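Side-chain contacts in putative polysaccharide biosynthesis protein with aminopeptidase-like domain (Clostridium acetobutylicum, PDB 3K9T), which binds one zinc ion per subunit and probably has a role in making modified polysaccharides, with no peptidase activity expected despite its aminopeptidase-like domain: residues A[218-223]-A[348-353]; A[269-274]-A[354-359]; A[300-305]-A[309-314]. One frame throughout, in Å; residues are numbered along the deposited sequence.

Interaction 1: residues A[218-223]-A[348-353]; sequences YSYRFL and EVIYTI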
loop_
_atom_site.group_PDB
_atom_site.type_symbol
_atom_site.label_atom_id
_atom_site.label_comp_id
_atom_site.label_asym_id
_atom_site.label_seq_id
_atom_site.Cartn_x
_atom_site.Cartn_y
_atom_site.Cartn_z
ATOM N N TYR A 218 24.933 -5.055 -22.504
ATOM C CA TYR A 218 25.666 -4.566 -21.366
ATOM C C TYR A 218 27.068 -5.185 -21.241
ATOM O O TYR A 218 27.368 -6.232 -21.823
ATOM C CB TYR A 218 24.891 -4.805 -20.078
ATOM C CG TYR A 218 23.632 -3.995 -19.950
ATOM C CD1 TYR A 218 23.678 -2.653 -19.621
ATOM C CD2 TYR A 218 22.392 -4.579 -20.130
ATOM C CE1 TYR A 218 22.517 -1.911 -19.488
ATOM C CE2 TYR A 218 21.243 -3.849 -20.007
ATOM C CZ TYR A 218 21.302 -2.523 -19.672
ATOM O OH TYR A 218 20.133 -1.830 -19.528
ATOM N N SER A 219 27.914 -4.465 -20.512
ATOM C CA SER A 219 29.221 -4.925 -20.128
ATOM C C SER A 219 29.015 -5.635 -18.814
ATOM O O SER A 219 28.088 -5.308 -18.083
ATOM C CB SER A 219 30.200 -3.769 -19.972
ATOM O OG SER A 219 30.548 -3.240 -21.241
ATOM N N TYR A 220 29.851 -6.640 -18.559
ATOM C CA TYR A 220 29.753 -7.452 -17.375
ATOM C C TYR A 220 31.111 -7.563 -16.709
ATOM O O TYR A 220 32.094 -7.816 -17.378
ATOM C CB TYR A 220 29.215 -8.842 -17.739
ATOM C CG TYR A 220 27.773 -8.819 -18.114
ATOM C CD1 TYR A 220 27.383 -8.406 -19.393
ATOM C CD2 TYR A 220 26.778 -9.202 -17.193
ATOM C CE1 TYR A 220 26.054 -8.367 -19.749
ATOM C CE2 TYR A 220 25.421 -9.176 -17.540
ATOM C CZ TYR A 220 25.068 -8.728 -18.821
ATOM O OH TYR A 220 23.752 -8.680 -19.208
ATOM N N ARG A 221 31.149 -7.362 -15.396
ATOM C CA ARG A 221 32.366 -7.498 -14.623
ATOM C C ARG A 221 32.164 -8.515 -13.543
ATOM O O ARG A 221 31.168 -8.484 -12.831
ATOM C CB ARG A 221 32.733 -6.193 -13.984
ATOM C CG ARG A 221 34.085 -6.186 -13.253
ATOM C CD ARG A 221 34.359 -4.800 -12.608
ATOM N NE ARG A 221 34.253 -3.741 -13.610
ATOM C CZ ARG A 221 35.182 -3.468 -14.533
ATOM N NH1 ARG A 221 36.317 -4.140 -14.570
ATOM N NH2 ARG A 221 34.990 -2.494 -15.424
ATOM N N PHE A 222 33.133 -9.414 -13.394
ATOM C CA PHE A 222 33.024 -10.462 -12.405
ATOM C C PHE A 222 34.181 -10.312 -11.437
ATOM O O PHE A 222 35.314 -10.431 -11.841
ATOM C CB PHE A 222 33.100 -11.803 -13.077
ATOM C CG PHE A 222 32.093 -12.015 -14.127
ATOM C CD1 PHE A 222 32.280 -11.489 -15.400
ATOM C CD2 PHE A 222 30.974 -12.793 -13.876
ATOM C CE1 PHE A 222 31.337 -11.702 -16.418
ATOM C CE2 PHE A 222 30.030 -13.016 -14.877
ATOM C CZ PHE A 222 30.210 -12.460 -16.158
ATOM N N LEU A 223 33.879 -10.075 -10.162
ATOM C CA LEU A 223 34.887 -9.850 -9.129
ATOM C C LEU A 223 34.979 -11.055 -8.211
ATOM O O LEU A 223 33.973 -11.499 -7.669
ATOM C CB LEU A 223 34.530 -8.610 -8.322
ATOM C CG LEU A 223 35.544 -8.229 -7.265
ATOM C CD1 LEU A 223 36.865 -7.821 -7.920
ATOM C CD2 LEU A 223 34.958 -7.113 -6.426
ATOM N N GLU A 348 18.552 -16.419 -16.465
ATOM C CA GLU A 348 17.230 -15.850 -16.789
ATOM C C GLU A 348 17.174 -14.387 -16.374
ATOM O O GLU A 348 16.562 -13.537 -17.051
ATOM C CB GLU A 348 16.112 -16.624 -16.082
ATOM C CG GLU A 348 14.698 -16.299 -16.610
ATOM C CD GLU A 348 14.548 -16.605 -18.074
ATOM O OE1 GLU A 348 15.141 -17.611 -18.522
ATOM O OE2 GLU A 348 13.844 -15.847 -18.786
ATOM N N VAL A 349 17.788 -14.106 -15.228
ATOM C CA VAL A 349 17.939 -12.744 -14.790
ATOM C C VAL A 349 18.683 -11.946 -15.861
ATOM O O VAL A 349 18.209 -10.870 -16.241
ATOM C CB VAL A 349 18.607 -12.659 -13.426
ATOM C CG1 VAL A 349 19.101 -11.238 -13.133
ATOM C CG2 VAL A 349 17.629 -13.135 -12.380
ATOM N N ILE A 350 19.801 -12.496 -16.360
ATOM C CA ILE A 350 20.664 -11.813 -17.329
ATOM C C ILE A 350 19.931 -11.648 -18.642
ATOM O O ILE A 350 19.963 -10.571 -19.225
ATOM C CB ILE A 350 22.036 -12.513 -17.521
ATOM C CG1 ILE A 350 22.907 -12.313 -16.264
ATOM C CG2 ILE A 350 22.737 -11.967 -18.751
ATOM C CD1 ILE A 350 24.223 -13.170 -16.166
ATOM N N TYR A 351 19.246 -12.698 -19.086
ATOM C CA TYR A 351 18.364 -12.590 -20.256
ATOM C C TYR A 351 17.362 -11.437 -20.067
ATOM O O TYR A 351 17.125 -10.685 -20.991
ATOM C CB TYR A 351 17.602 -13.904 -20.489
ATOM C CG TYR A 351 16.567 -13.869 -21.607
ATOM C CD1 TYR A 351 15.285 -13.331 -21.404
ATOM C CD2 TYR A 351 16.857 -14.386 -22.858
ATOM C CE1 TYR A 351 14.349 -13.312 -22.426
ATOM C CE2 TYR A 351 15.911 -14.378 -23.897
ATOM C CZ TYR A 351 14.662 -13.849 -23.672
ATOM O OH TYR A 351 13.741 -13.829 -24.691
ATOM N N THR A 352 16.794 -11.282 -18.874
ATOM C CA THR A 352 15.805 -10.208 -18.635
ATOM C C THR A 352 16.470 -8.816 -18.682
ATOM O O THR A 352 15.959 -7.866 -19.287
ATOM C CB THR A 352 15.037 -10.444 -17.307
ATOM O OG1 THR A 352 14.495 -11.773 -17.295
ATOM C CG2 THR A 352 13.902 -9.448 -17.145
ATOM N N ILE A 353 17.621 -8.706 -18.043
ATOM C CA ILE A 353 18.378 -7.470 -18.037
ATOM C C ILE A 353 18.640 -7.029 -19.461
ATOM O O ILE A 353 18.440 -5.878 -19.800
ATOM C CB ILE A 353 19.740 -7.655 -17.338
ATOM C CG1 ILE A 353 19.559 -7.811 -15.839
ATOM C CG2 ILE A 353 20.702 -6.479 -17.644
ATOM C CD1 ILE A 353 20.829 -8.359 -15.176
HETATM O O HOH W 1 18.253 -3.489 -18.661
#

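Interaction 2: residues A[269-274]-A[354-359]; sequences DAEIDK and ENNRTY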
loop_
_atom_site.group_PDB
_atom_site.type_symbol
_atom_site.label_atom_id
_atom_site.label_comp_id
_atom_site.label_asym_id
_atom_site.label_seq_id
_atom_site.Cartn_x
_atom_site.Cartn_y
_atom_site.Cartn_z
ATOM N N ASP A 269 13.334 -1.172 -4.815
ATOM C CA ASP A 269 12.620 -1.282 -6.089
ATOM C C ASP A 269 13.463 -0.885 -7.304
ATOM O O ASP A 269 12.900 -0.448 -8.320
ATOM C CB ASP A 269 11.312 -0.464 -6.014
ATOM C CG ASP A 269 11.551 1.002 -5.764
ATOM O OD1 ASP A 269 12.723 1.427 -5.492
ATOM O OD2 ASP A 269 10.539 1.741 -5.847
ATOM N N ALA A 270 14.793 -1.027 -7.209
ATOM C CA ALA A 270 15.702 -0.728 -8.336
ATOM C C ALA A 270 15.416 -1.717 -9.455
ATOM O O ALA A 270 14.742 -2.720 -9.241
ATOM C CB ALA A 270 17.164 -0.838 -7.926
ATOM N N GLU A 271 15.925 -1.442 -10.647
ATOM C CA GLU A 271 15.655 -2.313 -11.773
ATOM C C GLU A 271 16.020 -3.777 -11.501
ATOM O O GLU A 271 15.202 -4.686 -11.787
ATOM C CB GLU A 271 16.323 -1.828 -13.033
ATOM C CG GLU A 271 15.778 -2.566 -14.240
ATOM C CD GLU A 271 16.428 -2.173 -15.549
ATOM O OE1 GLU A 271 17.018 -1.061 -15.602
ATOM O OE2 GLU A 271 16.297 -2.991 -16.509
ATOM N N ILE A 272 17.187 -3.998 -10.902
ATOM C CA ILE A 272 17.625 -5.364 -10.586
ATOM C C ILE A 272 16.642 -6.064 -9.621
ATOM O O ILE A 272 16.351 -7.225 -9.794
ATOM C CB ILE A 272 19.113 -5.415 -10.074
ATOM C CG1 ILE A 272 19.611 -6.858 -9.958
ATOM C CG2 ILE A 272 19.269 -4.686 -8.745
ATOM C CD1 ILE A 272 19.486 -7.660 -11.232
ATOM N N ASP A 273 16.105 -5.351 -8.635
ATOM C CA ASP A 273 15.110 -5.936 -7.691
ATOM C C ASP A 273 13.875 -6.372 -8.433
ATOM O O ASP A 273 13.356 -7.485 -8.214
ATOM C CB ASP A 273 14.652 -4.913 -6.643
ATOM C CG ASP A 273 15.780 -4.438 -5.739
ATOM O OD1 ASP A 273 16.568 -5.287 -5.254
ATOM O OD2 ASP A 273 15.873 -3.205 -5.520
ATOM N N LYS A 274 13.395 -5.477 -9.302
ATOM C CA LYS A 274 12.182 -5.710 -10.072
ATOM C C LYS A 274 12.423 -6.869 -11.014
ATOM O O LYS A 274 11.545 -7.718 -11.194
ATOM C CB LYS A 274 11.751 -4.431 -10.811
ATOM C CG LYS A 274 11.358 -3.293 -9.869
ATOM C CD LYS A 274 9.913 -2.910 -9.853
ATOM C CE LYS A 274 9.636 -1.788 -10.895
ATOM N NZ LYS A 274 8.422 -0.922 -10.531
ATOM N N GLU A 354 19.090 -7.966 -20.283
ATOM C CA GLU A 354 19.489 -7.666 -21.654
ATOM C C GLU A 354 18.330 -7.291 -22.574
ATOM O O GLU A 354 18.461 -6.398 -23.392
ATOM C CB GLU A 354 20.184 -8.895 -22.217
ATOM C CG GLU A 354 21.567 -9.104 -21.684
ATOM C CD GLU A 354 22.581 -8.241 -22.375
ATOM O OE1 GLU A 354 22.545 -8.204 -23.616
ATOM O OE2 GLU A 354 23.410 -7.606 -21.675
ATOM N N ASN A 355 17.199 -7.987 -22.426
ATOM C CA ASN A 355 16.023 -7.777 -23.277
ATOM C C ASN A 355 14.937 -6.840 -22.745
ATOM O O ASN A 355 13.847 -6.797 -23.317
ATOM C CB ASN A 355 15.380 -9.131 -23.626
ATOM C CG ASN A 355 16.275 -9.992 -24.497
ATOM O OD1 ASN A 355 16.662 -9.580 -25.581
ATOM N ND2 ASN A 355 16.605 -11.203 -24.021
ATOM N N ASN A 356 15.220 -6.100 -21.675
ATOM C CA ASN A 356 14.253 -5.161 -21.100
ATOM C C ASN A 356 14.228 -3.856 -21.882
ATOM O O ASN A 356 14.609 -2.812 -21.366
ATOM C CB ASN A 356 14.564 -4.850 -19.616
ATOM C CG ASN A 356 13.451 -4.045 -18.933
ATOM O OD1 ASN A 356 12.303 -4.128 -19.340
ATOM N ND2 ASN A 356 13.789 -3.280 -17.888
ATOM N N ARG A 357 13.707 -3.896 -23.098
ATOM C CA ARG A 357 13.685 -2.700 -23.937
ATOM C C ARG A 357 12.475 -1.779 -23.688
ATOM O O ARG A 357 11.580 -2.116 -22.920
ATOM C CB ARG A 357 13.825 -3.111 -25.386
ATOM C CG ARG A 357 15.185 -3.686 -25.646
ATOM C CD ARG A 357 15.311 -4.339 -27.010
ATOM N NE ARG A 357 16.475 -5.204 -26.944
ATOM C CZ ARG A 357 17.732 -4.771 -26.974
ATOM N NH1 ARG A 357 18.022 -3.475 -27.119
ATOM N NH2 ARG A 357 18.716 -5.650 -26.873
ATOM N N THR A 358 12.519 -0.572 -24.267
ATOM C CA THR A 358 11.371 0.327 -24.270
ATOM C C THR A 358 11.030 0.637 -25.709
ATOM O O THR A 358 11.911 0.873 -26.505
ATOM C CB THR A 358 11.597 1.591 -23.479
ATOM O OG1 THR A 358 11.781 1.232 -22.108
ATOM C CG2 THR A 358 10.385 2.495 -23.583
ATOM N N TYR A 359 9.743 0.564 -26.035
ATOM C CA TYR A 359 9.272 0.750 -27.395
ATOM C C TYR A 359 8.183 1.809 -27.489
ATOM O O TYR A 359 7.549 2.191 -26.503
ATOM C CB TYR A 359 8.672 -0.545 -27.951
ATOM C CG TYR A 359 9.597 -1.735 -28.132
ATOM C CD1 TYR A 359 10.286 -1.937 -29.329
ATOM C CD2 TYR A 359 9.700 -2.719 -27.151
ATOM C CE1 TYR A 359 11.095 -3.070 -29.519
ATOM C CE2 TYR A 359 10.505 -3.855 -27.333
ATOM C CZ TYR A 359 11.199 -4.018 -28.512
ATOM O OH TYR A 359 11.993 -5.128 -28.674
#

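Interaction 3: residues A[300-305]-A[309-314]; sequences RQFSSP and LSVGSL. Unlike the reference sequence in segment 309-314: Ser310 (reference Pro).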
loop_
_atom_site.group_PDB
_atom_site.type_symbol
_atom_site.label_atom_id
_atom_site.label_comp_id
_atom_site.label_asym_id
_atom_site.label_seq_id
_atom_site.Cartn_x
_atom_site.Cartn_y
_atom_site.Cartn_z
ATOM N N ARG A 300 26.822 -4.802 1.587
ATOM C CA ARG A 300 27.137 -3.706 2.539
ATOM C C ARG A 300 28.157 -2.694 2.065
ATOM O O ARG A 300 28.025 -1.489 2.326
ATOM C CB ARG A 300 27.586 -4.206 3.910
ATOM C CG ARG A 300 28.363 -5.464 3.928
ATOM C CD ARG A 300 28.138 -6.179 5.241
ATOM N NE ARG A 300 29.342 -6.051 6.022
ATOM C CZ ARG A 300 30.101 -7.073 6.393
ATOM N NH1 ARG A 300 29.725 -8.320 6.138
ATOM N NH2 ARG A 300 31.228 -6.852 7.061
ATOM N N GLN A 301 29.199 -3.156 1.402
ATOM C CA GLN A 301 30.181 -2.196 0.889
ATOM C C GLN A 301 29.582 -1.483 -0.319
ATOM O O GLN A 301 29.586 -0.278 -0.379
ATOM C CB GLN A 301 31.526 -2.850 0.603
ATOM C CG GLN A 301 32.002 -3.817 1.696
ATOM C CD GLN A 301 32.062 -3.208 3.076
ATOM O OE1 GLN A 301 32.212 -1.984 3.226
ATOM N NE2 GLN A 301 31.972 -4.066 4.110
ATOM N N PHE A 302 28.946 -2.212 -1.226
ATOM C CA PHE A 302 28.395 -1.572 -2.433
ATOM C C PHE A 302 27.249 -0.637 -2.131
ATOM O O PHE A 302 26.988 0.271 -2.898
ATOM C CB PHE A 302 28.000 -2.612 -3.497
ATOM C CG PHE A 302 29.147 -3.437 -3.963
ATOM C CD1 PHE A 302 30.219 -2.847 -4.596
ATOM C CD2 PHE A 302 29.187 -4.809 -3.731
ATOM C CE1 PHE A 302 31.321 -3.620 -5.009
ATOM C CE2 PHE A 302 30.298 -5.586 -4.156
ATOM C CZ PHE A 302 31.346 -4.992 -4.790
ATOM N N SER A 303 26.581 -0.861 -1.008
ATOM C CA SER A 303 25.429 -0.072 -0.602
ATOM C C SER A 303 25.735 0.981 0.452
ATOM O O SER A 303 24.802 1.599 0.939
ATOM C CB SER A 303 24.360 -1.009 -0.070
ATOM O OG SER A 303 23.991 -1.924 -1.091
ATOM N N SER A 304 27.015 1.156 0.830
ATOM C CA SER A 304 27.461 2.274 1.677
ATOM C C SER A 304 26.948 3.531 1.032
ATOM O O SER A 304 26.764 3.569 -0.190
ATOM C CB SER A 304 28.974 2.489 1.660
ATOM O OG SER A 304 29.694 1.373 1.276
ATOM N N PRO A 305 26.792 4.593 1.821
ATOM C CA PRO A 305 26.167 5.799 1.263
ATOM C C PRO A 305 27.053 6.532 0.273
ATOM O O PRO A 305 26.559 7.269 -0.563
ATOM C CB PRO A 305 25.859 6.667 2.486
ATOM C CG PRO A 305 26.418 5.964 3.660
ATOM C CD PRO A 305 26.882 4.607 3.284
ATOM N N LEU A 309 25.484 1.907 -4.945
ATOM C CA LEU A 309 25.111 1.167 -6.150
ATOM C C LEU A 309 23.919 0.251 -5.851
ATOM O O LEU A 309 23.617 0.031 -4.686
ATOM C CB LEU A 309 26.273 0.312 -6.636
ATOM C CG LEU A 309 27.607 0.994 -6.872
ATOM C CD1 LEU A 309 28.697 -0.106 -7.006
ATOM C CD2 LEU A 309 27.496 1.901 -8.106
ATOM N N SER A 310 23.261 -0.267 -6.901
ATOM C CA SER A 310 22.141 -1.169 -6.726
ATOM C C SER A 310 22.623 -2.592 -6.821
ATOM O O SER A 310 22.668 -3.166 -7.900
ATOM C CB SER A 310 21.043 -0.928 -7.778
ATOM O OG SER A 310 20.879 0.447 -7.925
ATOM N N VAL A 311 22.970 -3.154 -5.687
ATOM C CA VAL A 311 23.455 -4.521 -5.638
ATOM C C VAL A 311 22.586 -5.351 -4.665
ATOM O O VAL A 311 22.429 -5.014 -3.482
ATOM C CB VAL A 311 24.961 -4.552 -5.232
ATOM C CG1 VAL A 311 25.461 -5.998 -5.078
ATOM C CG2 VAL A 311 25.755 -3.776 -6.218
ATOM N N GLY A 312 21.996 -6.414 -5.192
ATOM C CA GLY A 312 21.305 -7.396 -4.348
ATOM C C GLY A 312 22.102 -8.685 -4.250
ATOM O O GLY A 312 23.271 -8.709 -4.583
ATOM N N SER A 313 21.447 -9.758 -3.794
ATOM C CA SER A 313 22.102 -11.031 -3.545
ATOM C C SER A 313 21.097 -12.131 -3.766
ATOM O O SER A 313 20.056 -12.180 -3.113
ATOM C CB SER A 313 22.674 -11.062 -2.135
ATOM O OG SER A 313 23.479 -12.211 -1.894
ATOM N N LEU A 314 21.384 -12.982 -4.745
ATOM C CA LEU A 314 20.498 -14.079 -5.111
ATOM C C LEU A 314 21.176 -15.375 -4.659
ATOM O O LEU A 314 22.257 -15.750 -5.153
ATOM C CB LEU A 314 20.181 -14.053 -6.608
ATOM C CG LEU A 314 19.337 -15.225 -7.102
ATOM C CD1 LEU A 314 18.010 -15.310 -6.354
ATOM C CD2 LEU A 314 19.113 -15.115 -8.585
HETATM O O HOH W 2 22.020 -1.879 -2.889
#

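Interaction 1: residues A[218-223]-A[348-353]
CG2 of Ile353 stands anti to the backbone N while CG1 lies beside it (chi1 -72°), and it is CG2 that meets the ring of Tyr218, whose own CG is turned beside its backbone N (chi1 -68°). The methyl rests against the CD2-CE2 bond, 3.6 Å from Tyr218 CD2. The carbonyl of the same isoleucine approaches the ring edge near its plane, with Ile353 O 3.5 Å from Tyr218 CE2. One helical turn earlier, Ile350 offers the equivalent CG2 branch to Tyr220. The two side chains run past each other in opposite directions, and the methyl lies obliquely off the phenol end, 3.5 Å from Tyr220 OH and 4.0 Å from Tyr220 CZ. Ile353 CG2 also lies 4.1 Å from Tyr220 OH, so this one methyl touches both tyrosines.

A water joins the polar ends: it accepts from Tyr218 OH at 2.7 Å and donates to Ile353 O at 2.7 Å. The Tyr220 hydroxyl is instead hydrogen-bonded to the carboxylate of Glu354, which also takes the backbone N-H of Tyr218.

The contact thus lays helix 336-355 over the start of strand 219-225 in the aminopeptidase-like α/β domain. No direct hydrogen bond links the two segments: branched methyls fill the interface, while a water and a glutamate satisfy the buried phenols and should limit rotation of their rings.

Interaction 2: residues A[269-274]-A[354-359]
The amide of Asn356 turns its ND2 toward the carboxylate of Glu271, and the two flat groups stand steeply to each other, their planes 68° apart. Glu271 OE2 lies almost in the amide plane, whereas the amide nitrogen meets that oxygen from above the carboxylate plane, 56° out of it. The resulting hydrogen bond, Asn356 ND2 to Glu271 OE2, measures 2.9 Å and is close to straight at the proton.

Both side chains point across the gap to make it. Glu271 has CG anti to its backbone N (chi1 -167°) and stays extended beyond, while Asn356 comes from the opposite direction. The other end of the amide is held too, since Asn356 OD1 accepts from the backbone N of Leu406 at the start of helix 405-412. With both amide ends engaged, the flip of the group is fixed.

Glu271 occupies the first turn of helix 271-282, just after the N-cap Ala270. There Asp273 OD2 accepts from Ala270 N at 3.0 Å, the bond an N3 side chain makes to the N-cap N-H; alanine has no side-chain acceptor to complete a capping box. The same oxygen takes a second bond from Thr265.

Asn356 is the centre of an inverse gamma turn where the aminopeptidase-like region passes into the permutated winged helix-turn-helix region. A carboxylate oxygen and a backbone N-H thus hold the two ends of one amide, tying three elements across that junction.

Interaction 3: residues A[300-305]-A[309-314]
Apolar contacts come first: Phe302 lies against both Leu309 and Val311. Its CB is 3.7 Å from Val311 CG2, the branch set beside the backbone N, while Val311 CG1 comes to 4.1 Å from Phe302 CD2. On the other ortho carbon, Leu309 CD1 touches Phe302 CD1 at 4.0 Å. Both aliphatic side chains approach the ring at a slant, neither squarely over it nor in its plane. With chi1 at -61°, CG of Phe302 lies anti to the carbonyl carbon, and the ring leads off from the strand after its CB has met the valine.

The direct polar link is a backbone one. Leu309 N donates to Phe302 O at 3.0 Å, closing the short loop between the end of helix 299-302 and the approach to strand 311-315.

A water makes the third kind of bridge. It donates to Ser303 OG at 2.7 Å and to Leu309 O at 3.1 Å, and accepts from Val311 N at 3.2 Å. The serine hydroxyl is itself bonded to the carbonyl of Glu299 one turn back, which positions its oxygen to receive the water.

The Phe302 ring continues into the core, packing on Ser231 and Leu235 of helix 229-237 and on Leu183 and Thr185 of strand 181-187. The neighbouring side chains face outward to the second subunit: Arg300 forms a salt bridge with Glu367 of the second subunit, and Gln301 bonds to the backbone N of the same Glu367. Strand 311-315 meanwhile pairs with strands 245-250 and 260-263 inside the mixed sheet.

In the fold
Interactions 1 and 2 lie 12 Å apart between centres and share helix 336-355: its last turns cover strand 219-225, then its chain end turns toward helix 271-282. They touch directly through Glu354, and Ile272 packs on Val349 and Ile353. Interaction 3 is 16 Å from interaction 1 and 18 Å from interaction 2, meeting the latter where Ala270 and Ile272 pack on Ser310. Along the chain, interactions 1 and 2 interlock, with interaction 3 nested inside both loops. Strands 219-225 and 311-315 belong to one mixed sheet, and the contacts run from the helix end that faces the second subunit to the junction with the winged helix-turn-helix region, away from the zinc site.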